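Local coordinates for protein ApaG (Shewanella oneidensis, PDB 1TZA) that is of unknown function but belongs to the ApaG family, whose domain is a beta-sandwich of the E-set (immunoglobulin-like) superfamily, at residues A[28-33]-A[119-124]; A[53-58]-A[88-93]. All blocks are in the same frame, centred on the assembly; numbering follows the deposited sequence.

In the fold
Both interactions join the two antiparallel sheets of the sandwich on the same side of the chain's centre, and their centres lie about 10 Å apart. In interaction 1, strand 28-38 of one sheet packs on the end of strand 109-120 of the other; interaction 2, inside the sequence span interaction 1 closes, sits where 88-93 passes between the sheets beside the end of strand 44-55. They touch directly. A probable hydrogen bond links Y28 N to L89 O at 2.7 Å, and another links T121 N to P92 O at 3.0 Å, so each segment of interaction 1 is tied to 88-93. No active site or ligand is established for this protein to which either contact could be related.

Interaction 1: residues A[28-33]-A[119-124]; sequences YLFSYT and LATPGL
F30 lays its ring on L119, with the backbone of A120 and T121 at the far end of the ring. The phenylalanine CB begins the contact, 4.0 Å from L119 CD2, and CG, anti to the carbonyl carbon (chi1 -75°) and beside the backbone N, lies near both CD2 and CB of the same leucine. L119 CB stands 3.9 Å from the ring centroid and only 2° off the normal, a CH-pi contact over the middle of one face; F30 CD1, CD2 and CE2 all lie near it. Further out, F30 CE1 comes within 3.3 Å of A120 N, an oblique approach. At the tip, F30 CZ meets T121 N edge-on at 3.9 Å and T121 CG2 at 4.2 Å.

The same methyl, T121 CG2, lies 4.1 Å from Y28 CD2, set obliquely to the tyrosine ring, whose OH is hydrogen-bonded to E26 OE1. T121 then opens a type II turn to L124, closed by a weak bond from L124 N to T121 O. On its own sheet F30 also meets the ring of Y16 from strand 8-19. The ring thus packs on leucine and strand-end backbone between facing sheets, as in an immunoglobulin-like beta-sandwich.

Interaction 2: residues A[53-58]-A[88-93]; sequences ITDANG and VLDTPF
D55 and A56 run close beside T91 and F93, with D55 CA 5.8 Å from T91 CA and A56 CA 5.4 Å from F93 CA. At this point strand 44-55 ends in a type I turn from D55 to G58, whose backbone bond runs from G58 N to D55 O. A56 N faces two oxygens, F93 O at 3.0 Å and T91 OG1 at 2.9 Å. These oxygens are themselves joined, since T91 OG1 donates to F93 O over 2.7 Å and so fixes the rotation of the threonine.

D55 CG sits between its backbone N and carbonyl carbon (chi1 67°), and OD1 accepts from N57 N at 2.8 Å, met 50° out of the carboxylate plane: an Asx turn at the head of the beta turn. OD1 also accepts from K59 N. The segment 88-93 is a crossing between the sheets of the sandwich, leaving strand 79-89 of one and entering strand 93-104 of the other, which pairs antiparallel with 44-55. On this crossing D90 brings its carboxylate up to that of D55, the planes 40° apart, with D55 OD2 2.7 Å from D90 OD1. So close an approach is consistent with a proton held by one of the acids, and D90 OD2 has a salt bridge to K59. An alanine in place of D55 would probably leave the amides of N57 and K59 without their shared acceptor and D90 without its facing acid.

Deeper between the sheets, I53 CG2 meets L89 CD2 at 3.7 Å, and L89 packs in turn on F30 and L119. Toward the outside, A56 CB rests at the edge of the F93 ring, near its plane.

Interaction 1: residues A[28-33]-A[119-124]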
loop_
_atom_site.group_PDB
_atom_site.type_symbol
_atom_site.label_atom_id
_atom_site.label_comp_id
_atom_site.label_asym_id
_atom_site.label_seq_id
_atom_site.Cartn_x
_atom_site.Cartn_y
_atom_site.Cartn_z
ATOM N N TYR A 28 -3.380 8.240 -6.569
ATOM C CA TYR A 28 -2.497 8.469 -5.441
ATOM C C TYR A 28 -2.648 7.340 -4.430
ATOM O O TYR A 28 -3.736 7.124 -3.892
ATOM C CB TYR A 28 -2.818 9.820 -4.798
ATOM C CG TYR A 28 -2.785 10.959 -5.784
ATOM C CD1 TYR A 28 -3.911 11.292 -6.537
ATOM C CD2 TYR A 28 -1.616 11.685 -5.992
ATOM C CE1 TYR A 28 -3.872 12.325 -7.481
ATOM C CE2 TYR A 28 -1.564 12.715 -6.931
ATOM C CZ TYR A 28 -2.694 13.029 -7.669
ATOM O OH TYR A 28 -2.637 14.034 -8.603
ATOM N N LEU A 29 -1.553 6.617 -4.189
ATOM C CA LEU A 29 -1.552 5.492 -3.255
ATOM C C LEU A 29 -1.265 5.916 -1.813
ATOM O O LEU A 29 -0.225 6.504 -1.515
ATOM C CB LEU A 29 -0.529 4.427 -3.684
ATOM C CG LEU A 29 -0.323 3.274 -2.681
ATOM C CD1 LEU A 29 -1.615 2.448 -2.564
ATOM C CD2 LEU A 29 0.827 2.379 -3.124
ATOM N N PHE A 30 -2.201 5.599 -0.928
ATOM C CA PHE A 30 -2.083 5.923 0.488
ATOM C C PHE A 30 -2.093 4.652 1.321
ATOM O O PHE A 30 -2.660 3.641 0.926
ATOM C CB PHE A 30 -3.272 6.775 0.947
ATOM C CG PHE A 30 -3.217 8.206 0.495
ATOM C CD1 PHE A 30 -2.467 9.148 1.210
ATOM C CD2 PHE A 30 -3.944 8.628 -0.622
ATOM C CE1 PHE A 30 -2.446 10.493 0.819
ATOM C CE2 PHE A 30 -3.930 9.968 -1.022
ATOM C CZ PHE A 30 -3.180 10.903 -0.297
ATOM N N SER A 31 -1.462 4.710 2.480
ATOM C CA SER A 31 -1.487 3.588 3.392
ATOM C C SER A 31 -2.128 4.149 4.650
ATOM O O SER A 31 -2.026 5.355 4.921
ATOM C CB SER A 31 -0.077 3.096 3.735
ATOM O OG SER A 31 0.622 4.026 4.552
ATOM N N TYR A 32 -2.820 3.288 5.389
ATOM C CA TYR A 32 -3.411 3.685 6.656
ATOM C C TYR A 32 -3.164 2.564 7.663
ATOM O O TYR A 32 -3.267 1.376 7.335
ATOM C CB TYR A 32 -4.913 4.009 6.518
ATOM C CG TYR A 32 -5.786 2.914 5.945
ATOM C CD1 TYR A 32 -6.146 1.808 6.706
ATOM C CD2 TYR A 32 -6.270 3.006 4.644
ATOM C CE1 TYR A 32 -6.975 0.819 6.187
ATOM C CE2 TYR A 32 -7.091 2.037 4.115
ATOM C CZ TYR A 32 -7.445 0.942 4.889
ATOM O OH TYR A 32 -8.269 -0.022 4.363
ATOM N N THR A 33 -2.787 2.958 8.875
ATOM C CA THR A 33 -2.510 2.016 9.952
ATOM C C THR A 33 -3.546 2.242 11.043
ATOM O O THR A 33 -3.558 3.281 11.703
ATOM C CB THR A 33 -1.093 2.229 10.519
ATOM O OG1 THR A 33 -0.129 2.040 9.473
ATOM C CG2 THR A 33 -0.812 1.234 11.650
ATOM N N LEU A 119 -6.755 11.939 4.012
ATOM C CA LEU A 119 -5.717 11.332 3.205
ATOM C C LEU A 119 -5.236 12.551 2.430
ATOM O O LEU A 119 -6.021 13.197 1.751
ATOM C CB LEU A 119 -6.302 10.276 2.261
ATOM C CG LEU A 119 -6.852 9.001 2.919
ATOM C CD1 LEU A 119 -7.438 8.063 1.867
ATOM C CD2 LEU A 119 -5.739 8.310 3.674
ATOM N N ALA A 120 -3.966 12.900 2.557
ATOM C CA ALA A 120 -3.478 14.061 1.839
ATOM C C ALA A 120 -2.000 13.965 1.524
ATOM O O ALA A 120 -1.204 13.501 2.349
ATOM C CB ALA A 120 -3.772 15.344 2.643
ATOM N N THR A 121 -1.635 14.390 0.318
ATOM C CA THR A 121 -0.242 14.372 -0.081
ATOM C C THR A 121 0.390 15.476 0.739
ATOM O O THR A 121 -0.196 16.535 0.906
ATOM C CB THR A 121 -0.075 14.661 -1.582
ATOM O OG1 THR A 121 -0.844 15.819 -1.944
ATOM C CG2 THR A 121 -0.535 13.456 -2.400
ATOM N N PRO A 122 1.595 15.245 1.268
ATOM C CA PRO A 122 2.236 16.287 2.078
ATOM C C PRO A 122 2.295 17.682 1.449
ATOM O O PRO A 122 2.484 17.831 0.233
ATOM C CB PRO A 122 3.625 15.708 2.349
ATOM C CG PRO A 122 3.866 14.815 1.138
ATOM C CD PRO A 122 2.528 14.141 0.982
ATOM N N GLY A 123 2.115 18.694 2.297
ATOM C CA GLY A 123 2.173 20.078 1.858
ATOM C C GLY A 123 1.199 20.484 0.773
ATOM O O GLY A 123 1.497 21.350 -0.049
ATOM N N LEU A 124 0.032 19.856 0.765
ATOM C CA LEU A 124 -0.990 20.172 -0.219
ATOM C C LEU A 124 -1.473 21.594 0.076
ATOM O O LEU A 124 -1.782 22.367 -0.833
ATOM C CB LEU A 124 -2.142 19.174 -0.096
ATOM C CG LEU A 124 -3.213 19.135 -1.188
ATOM C CD1 LEU A 124 -2.566 18.963 -2.567
ATOM C CD2 LEU A 124 -4.157 17.978 -0.886
#

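Interaction 2: residues A[53-58]-A[88-93]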
loop_
_atom_site.group_PDB
_atom_site.type_symbol
_atom_site.label_atom_id
_atom_site.label_comp_id
_atom_site.label_asym_id
_atom_site.label_seq_id
_atom_site.Cartn_x
_atom_site.Cartn_y
_atom_site.Cartn_z
ATOM N N ILE A 53 -15.234 5.930 1.259
ATOM C CA ILE A 53 -14.078 6.675 0.809
ATOM C C ILE A 53 -14.520 7.784 -0.133
ATOM O O ILE A 53 -15.233 7.536 -1.107
ATOM C CB ILE A 53 -13.100 5.714 0.096
ATOM C CG1 ILE A 53 -12.812 4.522 1.028
ATOM C CG2 ILE A 53 -11.821 6.441 -0.286
ATOM C CD1 ILE A 53 -12.066 3.377 0.369
ATOM N N THR A 54 -14.086 9.006 0.166
ATOM C CA THR A 54 -14.454 10.171 -0.623
ATOM C C THR A 54 -13.255 10.964 -1.128
ATOM O O THR A 54 -12.361 11.295 -0.350
ATOM C CB THR A 54 -15.337 11.110 0.218
ATOM O OG1 THR A 54 -16.410 10.355 0.796
ATOM C CG2 THR A 54 -15.912 12.229 -0.641
ATOM N N ASP A 55 -13.232 11.266 -2.430
ATOM C CA ASP A 55 -12.134 12.052 -2.986
ATOM C C ASP A 55 -12.468 13.533 -2.785
ATOM O O ASP A 55 -13.547 13.868 -2.291
ATOM C CB ASP A 55 -11.890 11.735 -4.477
ATOM C CG ASP A 55 -13.039 12.168 -5.393
ATOM O OD1 ASP A 55 -13.902 12.966 -4.971
ATOM O OD2 ASP A 55 -13.065 11.712 -6.561
ATOM N N ALA A 56 -11.550 14.414 -3.162
ATOM C CA ALA A 56 -11.747 15.847 -2.984
ATOM C C ALA A 56 -13.042 16.406 -3.568
ATOM O O ALA A 56 -13.511 17.447 -3.124
ATOM C CB ALA A 56 -10.543 16.609 -3.555
ATOM N N ASN A 57 -13.626 15.709 -4.542
ATOM C CA ASN A 57 -14.852 16.162 -5.201
ATOM C C ASN A 57 -16.137 15.546 -4.689
ATOM O O ASN A 57 -17.200 15.754 -5.269
ATOM C CB ASN A 57 -14.758 15.907 -6.701
ATOM C CG ASN A 57 -13.760 16.816 -7.377
ATOM O OD1 ASN A 57 -12.893 16.363 -8.134
ATOM N ND2 ASN A 57 -13.872 18.116 -7.107
ATOM N N GLY A 58 -16.053 14.777 -3.615
ATOM C CA GLY A 58 -17.253 14.152 -3.087
ATOM C C GLY A 58 -17.601 12.823 -3.737
ATOM O O GLY A 58 -18.560 12.166 -3.331
ATOM N N VAL A 88 -6.240 3.784 -3.099
ATOM C CA VAL A 88 -5.801 4.666 -4.176
ATOM C C VAL A 88 -6.871 5.712 -4.473
ATOM O O VAL A 88 -8.004 5.361 -4.779
ATOM C CB VAL A 88 -5.533 3.875 -5.477
ATOM C CG1 VAL A 88 -5.255 4.843 -6.623
ATOM C CG2 VAL A 88 -4.351 2.943 -5.290
ATOM N N LEU A 89 -6.521 6.992 -4.385
ATOM C CA LEU A 89 -7.493 8.048 -4.672
ATOM C C LEU A 89 -7.218 8.703 -6.011
ATOM O O LEU A 89 -6.081 8.707 -6.475
ATOM C CB LEU A 89 -7.456 9.140 -3.605
ATOM C CG LEU A 89 -7.988 8.846 -2.210
ATOM C CD1 LEU A 89 -7.899 10.132 -1.387
ATOM C CD2 LEU A 89 -9.431 8.349 -2.284
ATOM N N ASP A 90 -8.256 9.268 -6.625
ATOM C CA ASP A 90 -8.072 9.960 -7.894
ATOM C C ASP A 90 -7.747 11.436 -7.656
ATOM O O ASP A 90 -7.558 12.195 -8.606
ATOM C CB ASP A 90 -9.305 9.816 -8.809
ATOM C CG ASP A 90 -10.600 10.213 -8.126
ATOM O OD1 ASP A 90 -10.565 10.980 -7.138
ATOM O OD2 ASP A 90 -11.664 9.762 -8.594
ATOM N N THR A 91 -7.688 11.834 -6.385
ATOM C CA THR A 91 -7.332 13.211 -5.991
ATOM C C THR A 91 -6.319 13.128 -4.844
ATOM O O THR A 91 -6.314 12.159 -4.099
ATOM C CB THR A 91 -8.568 14.034 -5.508
ATOM O OG1 THR A 91 -9.250 13.319 -4.465
ATOM C CG2 THR A 91 -9.532 14.293 -6.668
ATOM N N PRO A 92 -5.440 14.137 -4.703
ATOM C CA PRO A 92 -4.434 14.138 -3.634
ATOM C C PRO A 92 -4.994 14.345 -2.231
ATOM O O PRO A 92 -4.251 14.339 -1.244
ATOM C CB PRO A 92 -3.484 15.261 -4.053
ATOM C CG PRO A 92 -4.386 16.211 -4.775
ATOM C CD PRO A 92 -5.229 15.277 -5.614
ATOM N N PHE A 93 -6.303 14.540 -2.144
ATOM C CA PHE A 93 -6.959 14.716 -0.857
ATOM C C PHE A 93 -8.252 13.935 -0.848
ATOM O O PHE A 93 -8.916 13.815 -1.876
ATOM C CB PHE A 93 -7.291 16.177 -0.582
ATOM C CG PHE A 93 -8.107 16.372 0.670
ATOM C CD1 PHE A 93 -7.517 16.240 1.925
ATOM C CD2 PHE A 93 -9.472 16.639 0.598
ATOM C CE1 PHE A 93 -8.281 16.373 3.093
ATOM C CE2 PHE A 93 -10.241 16.771 1.751
ATOM C CZ PHE A 93 -9.645 16.637 3.004
#